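Local coordinates for YcgJ protein (Bacillus subtilis, PDB 1XXL), which is a probable S-adenosylmethionine-dependent methyltransferase whose methyl-accepting substrate is not established, at residues A[14-20]-A[38-44]; A[46-52]-A[71-77]; A[178-183]-A[221-225]; A[198-202]-A[216-222]. All coordinates share one frame; numbering follows the deposited sequence.

Contact 1: residues A[14-20]-A[38-44]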
loop_
_atom_site.group_PDB
_atom_site.type_symbol
_atom_site.label_atom_id
_atom_site.label_comp_id
_atom_site.label_asym_id
_atom_site.label_seq_id
_atom_site.Cartn_x
_atom_site.Cartn_y
_atom_site.Cartn_z
ATOM N N ILE A 14 8.462 -8.243 6.614
ATOM C CA ILE A 14 8.736 -9.495 7.287
ATOM C C ILE A 14 9.747 -9.254 8.402
ATOM O O ILE A 14 9.523 -9.667 9.538
ATOM C CB ILE A 14 9.192 -10.614 6.299
ATOM C CG1 ILE A 14 8.023 -11.025 5.408
ATOM C CG2 ILE A 14 9.730 -11.845 7.077
ATOM C CD1 ILE A 14 8.447 -11.827 4.174
ATOM N N LYS A 15 10.841 -8.566 8.095
ATOM C CA LYS A 15 11.842 -8.203 9.109
ATOM C C LYS A 15 11.241 -7.465 10.335
ATOM O O LYS A 15 11.523 -7.781 11.497
ATOM C CB LYS A 15 12.933 -7.343 8.459
ATOM C CG LYS A 15 14.117 -7.065 9.373
ATOM C CD LYS A 15 15.006 -5.955 8.832
ATOM C CE LYS A 15 16.034 -5.520 9.892
ATOM N NZ LYS A 15 16.762 -4.297 9.463
ATOM N N THR A 16 10.392 -6.480 10.067
ATOM C CA THR A 16 9.837 -5.634 11.110
ATOM C C THR A 16 8.756 -6.341 11.951
ATOM O O THR A 16 8.573 -6.037 13.144
ATOM C CB THR A 16 9.259 -4.348 10.472
ATOM O OG1 THR A 16 10.284 -3.705 9.691
ATOM C CG2 THR A 16 8.718 -3.362 11.545
ATOM N N ALA A 17 8.069 -7.305 11.340
ATOM C CA ALA A 17 6.923 -7.974 11.969
ATOM C C ALA A 17 7.281 -8.818 13.189
ATOM O O ALA A 17 6.400 -9.104 13.998
ATOM C CB ALA A 17 6.220 -8.847 10.953
ATOM N N GLU A 18 8.541 -9.252 13.282
ATOM C CA GLU A 18 9.011 -10.096 14.386
ATOM C C GLU A 18 8.120 -11.331 14.532
ATOM O O GLU A 18 7.632 -11.626 15.618
ATOM C CB GLU A 18 9.018 -9.310 15.701
ATOM C CG GLU A 18 9.756 -7.977 15.640
ATOM C CD GLU A 18 11.213 -8.042 16.072
ATOM O OE1 GLU A 18 11.741 -9.150 16.313
ATOM O OE2 GLU A 18 11.823 -6.959 16.192
ATOM N N CYS A 19 7.896 -12.025 13.414
ATOM C CA CYS A 19 6.982 -13.160 13.374
ATOM C C CYS A 19 7.297 -14.247 14.407
ATOM O O CYS A 19 8.456 -14.577 14.643
ATOM C CB CYS A 19 6.995 -13.799 11.993
ATOM S SG CYS A 19 6.434 -12.704 10.699
ATOM N N ARG A 20 6.237 -14.779 15.008
ATOM C CA ARG A 20 6.308 -15.956 15.869
ATOM C C ARG A 20 5.364 -17.011 15.317
ATOM O O ARG A 20 4.337 -16.684 14.704
ATOM C CB ARG A 20 5.939 -15.596 17.306
ATOM C CG ARG A 20 7.019 -14.792 18.024
ATOM C CD ARG A 20 6.473 -14.084 19.255
ATOM N NE ARG A 20 6.683 -14.791 20.533
ATOM C CZ ARG A 20 7.810 -14.744 21.263
ATOM N NH1 ARG A 20 8.882 -14.060 20.859
ATOM N NH2 ARG A 20 7.877 -15.412 22.404
ATOM N N ALA A 38 4.480 -14.933 1.508
ATOM C CA ALA A 38 5.796 -14.636 2.084
ATOM C C ALA A 38 5.809 -14.756 3.612
ATOM O O ALA A 38 6.809 -15.160 4.187
ATOM C CB ALA A 38 6.276 -13.275 1.629
ATOM N N PHE A 39 4.691 -14.444 4.265
ATOM C CA PHE A 39 4.612 -14.554 5.719
ATOM C C PHE A 39 4.431 -15.979 6.193
ATOM O O PHE A 39 4.792 -16.300 7.328
ATOM C CB PHE A 39 3.466 -13.678 6.283
ATOM C CG PHE A 39 3.882 -12.266 6.607
ATOM C CD1 PHE A 39 3.921 -11.293 5.612
ATOM C CD2 PHE A 39 4.253 -11.913 7.903
ATOM C CE1 PHE A 39 4.331 -9.975 5.906
ATOM C CE2 PHE A 39 4.639 -10.597 8.206
ATOM C CZ PHE A 39 4.682 -9.640 7.204
ATOM N N SER A 40 3.870 -16.821 5.323
ATOM C CA SER A 40 3.369 -18.150 5.706
ATOM C C SER A 40 4.377 -19.123 6.365
ATOM O O SER A 40 3.991 -19.847 7.261
ATOM C CB SER A 40 2.685 -18.835 4.509
ATOM O OG SER A 40 3.621 -19.241 3.533
ATOM N N PRO A 41 5.662 -19.128 5.943
ATOM C CA PRO A 41 6.604 -20.010 6.643
ATOM C C PRO A 41 6.816 -19.676 8.125
ATOM O O PRO A 41 7.204 -20.557 8.889
ATOM C CB PRO A 41 7.919 -19.821 5.855
ATOM C CG PRO A 41 7.510 -19.209 4.540
ATOM C CD PRO A 41 6.326 -18.378 4.855
ATOM N N TYR A 42 6.527 -18.429 8.524
ATOM C CA TYR A 42 6.886 -17.864 9.832
ATOM C C TYR A 42 5.765 -17.767 10.852
ATOM O O TYR A 42 6.021 -17.499 12.009
ATOM C CB TYR A 42 7.420 -16.443 9.639
ATOM C CG TYR A 42 8.499 -16.357 8.615
ATOM C CD1 TYR A 42 9.775 -16.828 8.898
ATOM C CD2 TYR A 42 8.252 -15.838 7.359
ATOM C CE1 TYR A 42 10.781 -16.784 7.945
ATOM C CE2 TYR A 42 9.247 -15.777 6.412
ATOM C CZ TYR A 42 10.510 -16.261 6.707
ATOM O OH TYR A 42 11.514 -16.212 5.766
ATOM N N VAL A 43 4.520 -17.932 10.433
ATOM C CA VAL A 43 3.392 -17.701 11.326
ATOM C C VAL A 43 2.427 -18.876 11.251
ATOM O O VAL A 43 2.550 -19.726 10.392
ATOM C CB VAL A 43 2.644 -16.373 10.979
ATOM C CG1 VAL A 43 3.586 -15.137 11.140
ATOM C CG2 VAL A 43 2.052 -16.412 9.556
ATOM N N GLN A 44 1.451 -18.894 12.153
ATOM C CA GLN A 44 0.446 -19.937 12.189
ATOM C C GLN A 44 -0.531 -19.872 11.018
ATOM O O GLN A 44 -0.915 -20.893 10.438
ATOM C CB GLN A 44 -0.351 -19.808 13.471
ATOM C CG GLN A 44 -1.313 -20.936 13.702
ATOM C CD GLN A 44 -2.020 -20.753 15.009
ATOM O OE1 GLN A 44 -3.034 -20.069 15.078
ATOM N NE2 GLN A 44 -1.471 -21.338 16.070
#

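Contact 2: residues A[46-52]-A[71-77]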
loop_
_atom_site.group_PDB
_atom_site.type_symbol
_atom_site.label_atom_id
_atom_site.label_comp_id
_atom_site.label_asym_id
_atom_site.label_seq_id
_atom_site.Cartn_x
_atom_site.Cartn_y
_atom_site.Cartn_z
ATOM N N CYS A 46 -2.220 -17.005 7.839
ATOM C CA CYS A 46 -2.427 -15.744 7.137
ATOM C C CYS A 46 -3.795 -15.724 6.476
ATOM O O CYS A 46 -4.184 -16.683 5.815
ATOM C CB CYS A 46 -1.396 -15.591 6.048
ATOM S SG CYS A 46 0.229 -15.574 6.639
ATOM N N ILE A 47 -4.522 -14.637 6.675
ATOM C CA ILE A 47 -5.795 -14.411 6.013
ATOM C C ILE A 47 -5.646 -13.181 5.143
ATOM O O ILE A 47 -5.176 -12.154 5.612
ATOM C CB ILE A 47 -6.912 -14.220 7.017
ATOM C CG1 ILE A 47 -7.126 -15.517 7.783
ATOM C CG2 ILE A 47 -8.202 -13.822 6.309
ATOM C CD1 ILE A 47 -8.194 -15.404 8.841
ATOM N N GLY A 48 -6.015 -13.297 3.872
ATOM C CA GLY A 48 -5.979 -12.176 2.943
ATOM C C GLY A 48 -7.380 -11.725 2.597
ATOM O O GLY A 48 -8.268 -12.556 2.413
ATOM N N VAL A 49 -7.612 -10.420 2.543
ATOM C CA VAL A 49 -8.861 -9.909 1.978
ATOM C C VAL A 49 -8.553 -9.070 0.754
ATOM O O VAL A 49 -7.600 -8.278 0.759
ATOM C CB VAL A 49 -9.745 -9.117 2.996
ATOM C CG1 VAL A 49 -10.122 -10.001 4.173
ATOM C CG2 VAL A 49 -9.045 -7.907 3.503
ATOM N N ASP A 50 -9.336 -9.277 -0.307
ATOM C CA ASP A 50 -9.246 -8.457 -1.500
ATOM C C ASP A 50 -10.661 -8.090 -1.980
ATOM O O ASP A 50 -11.624 -8.835 -1.778
ATOM C CB ASP A 50 -8.413 -9.134 -2.605
ATOM C CG ASP A 50 -7.936 -8.124 -3.687
ATOM O OD1 ASP A 50 -6.763 -7.644 -3.601
ATOM O OD2 ASP A 50 -8.753 -7.768 -4.585
ATOM N N ALA A 51 -10.783 -6.925 -2.602
ATOM C CA ALA A 51 -12.083 -6.408 -3.001
ATOM C C ALA A 51 -12.695 -7.149 -4.189
ATOM O O ALA A 51 -13.899 -7.130 -4.350
ATOM C CB ALA A 51 -11.989 -4.916 -3.299
ATOM N N THR A 52 -11.881 -7.822 -4.995
ATOM C CA THR A 52 -12.379 -8.447 -6.210
ATOM C C THR A 52 -12.364 -9.963 -6.088
ATOM O O THR A 52 -11.393 -10.542 -5.601
ATOM C CB THR A 52 -11.559 -8.017 -7.464
ATOM O OG1 THR A 52 -10.288 -8.670 -7.465
ATOM C CG2 THR A 52 -11.327 -6.521 -7.471
ATOM N N VAL A 71 -2.652 -20.398 4.508
ATOM C CA VAL A 71 -3.055 -19.104 3.997
ATOM C C VAL A 71 -4.448 -19.259 3.397
ATOM O O VAL A 71 -4.711 -20.244 2.717
ATOM C CB VAL A 71 -2.044 -18.508 2.938
ATOM C CG1 VAL A 71 -0.644 -18.460 3.481
ATOM C CG2 VAL A 71 -2.066 -19.305 1.635
ATOM N N ARG A 72 -5.349 -18.323 3.672
ATOM C CA ARG A 72 -6.687 -18.341 3.074
ATOM C C ARG A 72 -7.017 -16.936 2.563
ATOM O O ARG A 72 -6.515 -15.946 3.095
ATOM C CB ARG A 72 -7.740 -18.849 4.082
ATOM C CG ARG A 72 -7.721 -20.395 4.291
ATOM C CD ARG A 72 -8.959 -20.934 5.081
ATOM N NE ARG A 72 -10.237 -20.646 4.376
ATOM C CZ ARG A 72 -11.066 -21.541 3.820
ATOM N NH1 ARG A 72 -10.841 -22.848 3.899
ATOM N NH2 ARG A 72 -12.156 -21.105 3.187
ATOM N N PHE A 73 -7.822 -16.862 1.512
ATOM C CA PHE A 73 -8.211 -15.589 0.908
ATOM C C PHE A 73 -9.720 -15.470 0.897
ATOM O O PHE A 73 -10.443 -16.451 0.789
ATOM C CB PHE A 73 -7.616 -15.432 -0.489
ATOM C CG PHE A 73 -6.118 -15.539 -0.502
ATOM C CD1 PHE A 73 -5.500 -16.769 -0.727
ATOM C CD2 PHE A 73 -5.327 -14.437 -0.202
ATOM C CE1 PHE A 73 -4.140 -16.898 -0.686
ATOM C CE2 PHE A 73 -3.939 -14.549 -0.158
ATOM C CZ PHE A 73 -3.342 -15.776 -0.391
ATOM N N GLN A 74 -10.203 -14.261 1.102
ATOM C CA GLN A 74 -11.621 -14.016 0.968
ATOM C C GLN A 74 -11.849 -12.643 0.404
ATOM O O GLN A 74 -10.937 -11.814 0.394
ATOM C CB GLN A 74 -12.346 -14.229 2.293
ATOM C CG GLN A 74 -12.005 -13.274 3.420
ATOM C CD GLN A 74 -12.772 -13.636 4.696
ATOM O OE1 GLN A 74 -12.522 -14.667 5.317
ATOM N NE2 GLN A 74 -13.711 -12.796 5.073
ATOM N N GLN A 75 -13.055 -12.429 -0.114
ATOM C CA GLN A 75 -13.424 -11.137 -0.624
ATOM C C GLN A 75 -13.869 -10.231 0.528
ATOM O O GLN A 75 -14.618 -10.642 1.414
ATOM C CB GLN A 75 -14.534 -11.239 -1.676
ATOM C CG GLN A 75 -14.897 -9.891 -2.308
ATOM C CD GLN A 75 -15.950 -10.006 -3.411
ATOM O OE1 GLN A 75 -16.727 -10.961 -3.443
ATOM N NE2 GLN A 75 -15.970 -9.031 -4.322
ATOM N N GLY A 76 -13.408 -8.989 0.497
ATOM C CA GLY A 76 -13.858 -7.991 1.462
ATOM C C GLY A 76 -13.093 -6.703 1.311
ATOM O O GLY A 76 -12.134 -6.637 0.540
ATOM N N THR A 77 -13.526 -5.687 2.052
ATOM C CA THR A 77 -12.898 -4.371 2.042
ATOM C C THR A 77 -12.440 -4.006 3.445
ATOM O O THR A 77 -13.018 -4.448 4.429
ATOM C CB THR A 77 -13.858 -3.293 1.512
ATOM O OG1 THR A 77 -15.020 -3.232 2.346
ATOM C CG2 THR A 77 -14.284 -3.614 0.087
#

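Contact 3: residues A[178-183]-A[221-225]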
loop_
_atom_site.group_PDB
_atom_site.type_symbol
_atom_site.label_atom_id
_atom_site.label_comp_id
_atom_site.label_asym_id
_atom_site.label_seq_id
_atom_site.Cartn_x
_atom_site.Cartn_y
_atom_site.Cartn_z
ATOM N N ILE A 178 10.408 4.682 -10.742
ATOM C CA ILE A 178 9.442 4.236 -11.736
ATOM C C ILE A 178 10.037 4.450 -13.128
ATOM O O ILE A 178 10.420 5.564 -13.481
ATOM C CB ILE A 178 8.070 4.947 -11.590
ATOM C CG1 ILE A 178 7.297 4.376 -10.383
ATOM C CG2 ILE A 178 7.188 4.689 -12.814
ATOM C CD1 ILE A 178 7.460 5.134 -9.226
ATOM N N GLN A 179 10.144 3.355 -13.878
ATOM C CA GLN A 179 10.523 3.389 -15.271
ATOM C C GLN A 179 9.245 3.636 -16.073
ATOM O O GLN A 179 8.333 2.825 -16.082
ATOM C CB GLN A 179 11.210 2.083 -15.693
ATOM C CG GLN A 179 12.494 1.722 -14.894
ATOM C CD GLN A 179 13.565 2.825 -14.858
ATOM O OE1 GLN A 179 14.131 3.151 -13.785
ATOM N NE2 GLN A 179 13.827 3.423 -16.001
ATOM N N TYR A 180 9.193 4.800 -16.705
ATOM C CA TYR A 180 7.978 5.324 -17.303
ATOM C C TYR A 180 7.315 4.381 -18.328
ATOM O O TYR A 180 6.093 4.135 -18.258
ATOM C CB TYR A 180 8.279 6.693 -17.936
ATOM C CG TYR A 180 7.090 7.227 -18.681
ATOM C CD1 TYR A 180 6.984 7.074 -20.063
ATOM C CD2 TYR A 180 6.036 7.827 -17.996
ATOM C CE1 TYR A 180 5.865 7.531 -20.749
ATOM C CE2 TYR A 180 4.900 8.293 -18.682
ATOM C CZ TYR A 180 4.830 8.139 -20.046
ATOM O OH TYR A 180 3.722 8.588 -20.712
ATOM N N ASP A 181 8.108 3.830 -19.251
ATOM C CA ASP A 181 7.550 3.032 -20.362
ATOM C C ASP A 181 6.842 1.829 -19.800
ATOM O O ASP A 181 5.742 1.472 -20.215
ATOM C CB ASP A 181 8.630 2.542 -21.326
ATOM C CG ASP A 181 9.057 3.593 -22.357
ATOM O OD1 ASP A 181 8.323 4.598 -22.625
ATOM O OD2 ASP A 181 10.166 3.383 -22.926
ATOM N N SER A 182 7.488 1.203 -18.839
ATOM C CA SER A 182 6.957 0.019 -18.194
ATOM C C SER A 182 5.704 0.332 -17.363
ATOM O O SER A 182 4.732 -0.406 -17.390
ATOM C CB SER A 182 8.064 -0.582 -17.344
ATOM O OG SER A 182 7.546 -1.534 -16.461
ATOM N N TRP A 183 5.739 1.442 -16.641
ATOM C CA TRP A 183 4.614 1.914 -15.831
ATOM C C TRP A 183 3.351 2.169 -16.670
ATOM O O TRP A 183 2.254 1.823 -16.267
ATOM C CB TRP A 183 5.067 3.211 -15.158
ATOM C CG TRP A 183 4.164 3.819 -14.151
ATOM C CD1 TRP A 183 3.850 3.323 -12.942
ATOM C CD2 TRP A 183 3.528 5.090 -14.245
ATOM N NE1 TRP A 183 3.040 4.196 -12.273
ATOM C CE2 TRP A 183 2.818 5.285 -13.063
ATOM C CE3 TRP A 183 3.473 6.078 -15.241
ATOM C CZ2 TRP A 183 2.077 6.440 -12.814
ATOM C CZ3 TRP A 183 2.737 7.210 -15.008
ATOM C CH2 TRP A 183 2.040 7.388 -13.798
ATOM N N GLN A 221 9.437 13.267 -24.035
ATOM C CA GLN A 221 8.992 11.906 -23.724
ATOM C C GLN A 221 9.580 11.529 -22.348
ATOM O O GLN A 221 10.802 11.602 -22.162
ATOM C CB GLN A 221 9.443 10.925 -24.805
ATOM C CG GLN A 221 9.017 9.470 -24.590
ATOM C CD GLN A 221 7.522 9.235 -24.770
ATOM O OE1 GLN A 221 6.787 10.116 -25.227
ATOM N NE2 GLN A 221 7.067 8.031 -24.414
ATOM N N PRO A 222 8.711 11.200 -21.361
ATOM C CA PRO A 222 9.255 10.925 -20.026
ATOM C C PRO A 222 10.050 9.630 -19.979
ATOM O O PRO A 222 9.767 8.698 -20.733
ATOM C CB PRO A 222 8.009 10.852 -19.148
ATOM C CG PRO A 222 6.919 11.515 -19.975
ATOM C CD PRO A 222 7.243 11.122 -21.362
ATOM N N ILE A 223 11.038 9.596 -19.087
ATOM C CA ILE A 223 11.893 8.437 -18.911
ATOM C C ILE A 223 11.666 7.778 -17.563
ATOM O O ILE A 223 11.472 6.563 -17.487
ATOM C CB ILE A 223 13.366 8.845 -19.088
ATOM C CG1 ILE A 223 13.609 9.193 -20.560
ATOM C CG2 ILE A 223 14.300 7.718 -18.657
ATOM C CD1 ILE A 223 14.885 9.968 -20.802
ATOM N N SER A 224 11.710 8.572 -16.498
ATOM C CA SER A 224 11.569 8.042 -15.158
ATOM C C SER A 224 11.124 9.108 -14.161
ATOM O O SER A 224 11.204 10.308 -14.428
ATOM C CB SER A 224 12.892 7.402 -14.697
ATOM O OG SER A 224 13.932 8.354 -14.651
ATOM N N PHE A 225 10.647 8.647 -13.018
ATOM C CA PHE A 225 10.367 9.521 -11.876
ATOM C C PHE A 225 10.382 8.667 -10.626
ATOM O O PHE A 225 10.471 7.448 -10.726
ATOM C CB PHE A 225 9.045 10.295 -12.051
ATOM C CG PHE A 225 7.818 9.422 -12.203
ATOM C CD1 PHE A 225 7.091 9.016 -11.092
ATOM C CD2 PHE A 225 7.378 9.028 -13.468
ATOM C CE1 PHE A 225 5.958 8.228 -11.238
ATOM C CE2 PHE A 225 6.243 8.251 -13.619
ATOM C CZ PHE A 225 5.540 7.834 -12.497
HETATM O O HOH W 1 11.223 4.686 -19.385
#

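Contact 4: residues A[198-202]-A[216-222]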
loop_
_atom_site.group_PDB
_atom_site.type_symbol
_atom_site.label_atom_id
_atom_site.label_comp_id
_atom_site.label_asym_id
_atom_site.label_seq_id
_atom_site.Cartn_x
_atom_site.Cartn_y
_atom_site.Cartn_z
ATOM N N ILE A 198 1.953 12.996 -19.907
ATOM C CA ILE A 198 3.171 13.572 -20.455
ATOM C C ILE A 198 3.181 15.081 -20.225
ATOM O O ILE A 198 4.181 15.630 -19.773
ATOM C CB ILE A 198 3.358 13.209 -21.952
ATOM C CG1 ILE A 198 3.599 11.690 -22.106
ATOM C CG2 ILE A 198 4.498 13.998 -22.546
ATOM C CD1 ILE A 198 3.469 11.146 -23.558
ATOM N N THR A 199 2.055 15.744 -20.498
ATOM C CA THR A 199 1.910 17.192 -20.234
ATOM C C THR A 199 2.131 17.527 -18.746
ATOM O O THR A 199 2.807 18.491 -18.417
ATOM C CB THR A 199 0.506 17.709 -20.665
ATOM O OG1 THR A 199 0.329 17.498 -22.063
ATOM C CG2 THR A 199 0.325 19.186 -20.386
ATOM N N HIS A 200 1.548 16.720 -17.864
ATOM C CA HIS A 200 1.674 16.899 -16.412
ATOM C C HIS A 200 3.135 16.862 -15.977
ATOM O O HIS A 200 3.594 17.728 -15.239
ATOM C CB HIS A 200 0.875 15.790 -15.710
ATOM C CG HIS A 200 0.695 15.988 -14.242
ATOM N ND1 HIS A 200 0.115 17.117 -13.702
ATOM C CD2 HIS A 200 0.992 15.177 -13.197
ATOM C CE1 HIS A 200 0.074 16.998 -12.386
ATOM N NE2 HIS A 200 0.595 15.826 -12.052
ATOM N N LEU A 201 3.864 15.857 -16.457
ATOM C CA LEU A 201 5.295 15.693 -16.139
ATOM C C LEU A 201 6.158 16.789 -16.758
ATOM O O LEU A 201 7.067 17.298 -16.121
ATOM C CB LEU A 201 5.791 14.297 -16.580
ATOM C CG LEU A 201 5.244 13.098 -15.774
ATOM C CD1 LEU A 201 5.498 11.729 -16.463
ATOM C CD2 LEU A 201 5.797 13.082 -14.357
ATOM N N ASN A 202 5.864 17.152 -18.004
ATOM C CA ASN A 202 6.622 18.184 -18.707
ATOM C C ASN A 202 6.415 19.577 -18.164
ATOM O O ASN A 202 7.295 20.413 -18.292
ATOM C CB ASN A 202 6.274 18.177 -20.208
ATOM C CG ASN A 202 7.119 17.199 -20.973
ATOM O OD1 ASN A 202 6.739 16.041 -21.160
ATOM N ND2 ASN A 202 8.305 17.641 -21.373
ATOM N N LEU A 216 13.375 13.295 -18.262
ATOM C CA LEU A 216 12.709 13.395 -19.569
ATOM C C LEU A 216 13.716 13.370 -20.726
ATOM O O LEU A 216 14.861 13.790 -20.568
ATOM C CB LEU A 216 11.923 14.725 -19.654
ATOM C CG LEU A 216 10.981 15.075 -18.489
ATOM C CD1 LEU A 216 10.456 16.487 -18.608
ATOM C CD2 LEU A 216 9.849 14.093 -18.435
ATOM N N ASN A 217 13.272 12.884 -21.885
ATOM C CA ASN A 217 13.993 13.088 -23.150
ATOM C C ASN A 217 13.887 14.550 -23.587
ATOM O O ASN A 217 12.979 15.272 -23.148
ATOM C CB ASN A 217 13.403 12.212 -24.255
ATOM C CG ASN A 217 13.784 10.755 -24.116
ATOM O OD1 ASN A 217 14.923 10.384 -24.384
ATOM N ND2 ASN A 217 12.821 9.907 -23.748
ATOM N N GLN A 218 14.801 14.990 -24.454
ATOM C CA GLN A 218 14.735 16.361 -24.989
ATOM C C GLN A 218 13.412 16.651 -25.676
ATOM O O GLN A 218 12.924 17.757 -25.586
ATOM C CB GLN A 218 15.867 16.672 -25.973
ATOM C CG GLN A 218 17.244 16.642 -25.330
ATOM C CD GLN A 218 18.241 17.655 -25.910
ATOM O OE1 GLN A 218 18.117 18.089 -27.075
ATOM N NE2 GLN A 218 19.260 18.008 -25.104
ATOM N N ASN A 219 12.837 15.668 -26.360
ATOM C CA ASN A 219 11.519 15.859 -26.994
ATOM C C ASN A 219 10.315 15.734 -26.044
ATOM O O ASN A 219 9.169 15.661 -26.503
ATOM C CB ASN A 219 11.355 14.930 -28.209
ATOM C CG ASN A 219 11.166 13.462 -27.832
ATOM O OD1 ASN A 219 10.870 12.638 -28.697
ATOM N ND2 ASN A 219 11.338 13.127 -26.552
ATOM N N GLY A 220 10.576 15.710 -24.732
ATOM C CA GLY A 220 9.517 15.683 -23.724
ATOM C C GLY A 220 8.976 14.319 -23.368
ATOM O O GLY A 220 8.133 14.215 -22.494
ATOM N N GLN A 221 9.437 13.267 -24.035
ATOM C CA GLN A 221 8.992 11.906 -23.724
ATOM C C GLN A 221 9.580 11.529 -22.348
ATOM O O GLN A 221 10.802 11.602 -22.162
ATOM C CB GLN A 221 9.443 10.925 -24.805
ATOM C CG GLN A 221 9.017 9.470 -24.590
ATOM C CD GLN A 221 7.522 9.235 -24.770
ATOM O OE1 GLN A 221 6.787 10.116 -25.227
ATOM N NE2 GLN A 221 7.067 8.031 -24.414
ATOM N N PRO A 222 8.711 11.200 -21.361
ATOM C CA PRO A 222 9.255 10.925 -20.026
ATOM C C PRO A 222 10.050 9.630 -19.979
ATOM O O PRO A 222 9.767 8.698 -20.733
ATOM C CB PRO A 222 8.009 10.852 -19.148
ATOM C CG PRO A 222 6.919 11.515 -19.975
ATOM C CD PRO A 222 7.243 11.122 -21.362
#

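Contact 1: residues A[14-20]-A[38-44]
I14 and C19, from the end of helix 7-17 and the loop after it, close on the ring of F39 of helix 34-39. The I14 side chain can be followed outward. From CB, the branch CG1 lies anti to the carbonyl carbon (chi1 -69°), which carries it over one face of the F39 ring as a CH-pi contact, 4.0 Å from I14 CG1 to the ring centroid and offset toward the rim. Beyond it, I14 CD1 ends on the methyl of A38, CD1 to CB 3.6 Å. The other branch, CG2, turns to Y42 and meets its CE2 at 4.0 Å. A17 occupies another side of F39, its CB in the ring plane at the edge, 3.6 Å from CE2. C19 adds a sulfur-aromatic contact that is oblique, with SG 3.6 Å from F39 CD2, while its CB rests against Y42 CB and V43 CG1. A small residue such as alanine or cysteine suits these close approaches. A leucine in place of F39 would probably leave I14 CG1 without a flat face to lie on and C19 SG without its aromatic partner. With I90 and T92 of the central sheet touching A17 and F39, the contact joins helix 7-17 and the loop after it to helix 34-39 and the residues that follow by apolar and sulfur-aromatic packing, which depends on shape more than on directed polar bonds.

Contact 2: residues A[46-52]-A[71-77]
Between C46 and G76 the two strands are joined by a ladder of backbone hydrogen bonds. R72 N gives to C46 O, G48 N to R72 O at 2.8 Å, Q74 N to G48 O, and D50 N to Q74 O, each donor nearly in line with the carbonyl. The last rung differs: G76 N reaches D50 O at 2.9 Å from above the carbonyl plane, where the strands end. CA-H...O contacts fill in between, such as V49 CA to Q74 O. The strands run parallel, 23° apart, and with helix 53-66 they make a beta-alpha-beta unit of the Rossmann-like methyltransferase domain. D50 and A51, at the C-terminal end of the first strand, are assigned to the S-adenosyl-L-methionine site. Among side-chain bonds, Q75 has CG anti to its N (chi1 -176°) and an extended chain, which carries NE2 to A51 O, 2.8 Å away, the oxygen in the amide plane though the donor stands above the carbonyl plane. The D50 carboxylate is gripped at both oxygens: OD2 takes T52 N at 3.2 Å on its anti lone pair, closing an Asx turn, and OD1 takes G31 N, probably in the glycine-rich loop of the Rossmann-type fold. Apolar contacts pair neighbours on each face. C46 CB lies 3.9 Å from V71 CG1, and V49 CG1 runs beside Q74 CG. Glycine suits position 48 because a CB there would clash with F73 CD2 as the ring now stands, 3.9 Å from G48 CA.

Contact 3: residues A[178-183]-A[221-225]
I178 and F225 form a hydrogen-bonded pair of an antiparallel ladder, and beside it I223 and S224 make a classic beta bulge, both facing T215. Two backbone bonds join the strands, I178 N to F225 O at 2.8 Å and F225 N to I178 O in the carbonyl plane; a third, Y180 N to I223 O, ties the start of helix 180-187 to the bulge, the donor standing above the I223 carbonyl plane. I223 O also accepts from a water, which in turn accepts from D181 N, and one carbonyl thus serves Y180 N directly and D181 N through the water. Aromatic contacts do the rest. F225 has CG between its N and carbonyl carbon (chi1 60°), which sets its ring face against I178 CG2. The F225 edge meets the face of W183 in a T-shaped stack, planes at 83°. A flat ring suits P222, which lays its rigid pyrrolidine over the Y180 ring as a CH-pi contact, CB 3.8 Å from the centroid. The Y180 hydroxyl, meanwhile, hydrogen-bonds E194 OE2.

Contact 4: residues A[198-202]-A[216-222]
The last turn of helix 191-202 lies against a type I beta turn from N217 to G220, with the CA of I198 nearest that of P222 and the CA of N202 nearest that of G220. The hairpin is tied internally: Q221 O takes N217 N at 2.8 Å and N217 ND2 at 3.1 Å, from opposite faces of its plane. I198 sends CG1, anti to the carbonyl carbon (chi1 -66°), across the pyrrolidine of P222, 3.8 Å from CD, while its CG2, anti to the backbone N, rests 3.6 Å from G220 O. L201 reaches P222 CB and CG with CD1, 3.8 Å from each. The branched aliphatic chains of I198 and L201 suit this place because each presents methyl or methylene carbons to the rigid proline ring. L216 closes the far end, its side chain against that of N202. The N202 side chain lies beside the G220 backbone. An alanine in place of N202 removes the amide and would probably open a gap between the helix end and the G220 backbone, leaving L216 less covered. Glycine suits position 220 because its phi is positive. The arrangement is that of a beta hairpin, strands 215-216 and 222-236, whose turn is packed against a helix C-terminus.

Contacts 1 and 2 belong to the same part of the Rossmann-like domain and touch, F39 CB lying 3.8 Å from C46 SG and S40 CB 3.5 Å from V71 CG1. Contact 2 carries D50 and A51, which are assigned to the S-adenosyl-L-methionine site, and the side chain of A38 in contact 1 is about 7 Å from that of R94, another residue of it. Contacts 3 and 4 form the other pair, centres about 10 Å apart, sharing Q221 and P222; Y180 OH meets I198 CG1 at 3.4 Å. They lie away from the annotated sites. Nearest atoms of contacts 2 and 3 are about 18 Å apart, on opposite sides of the chain's centre, yet both reach the same mixed sheet.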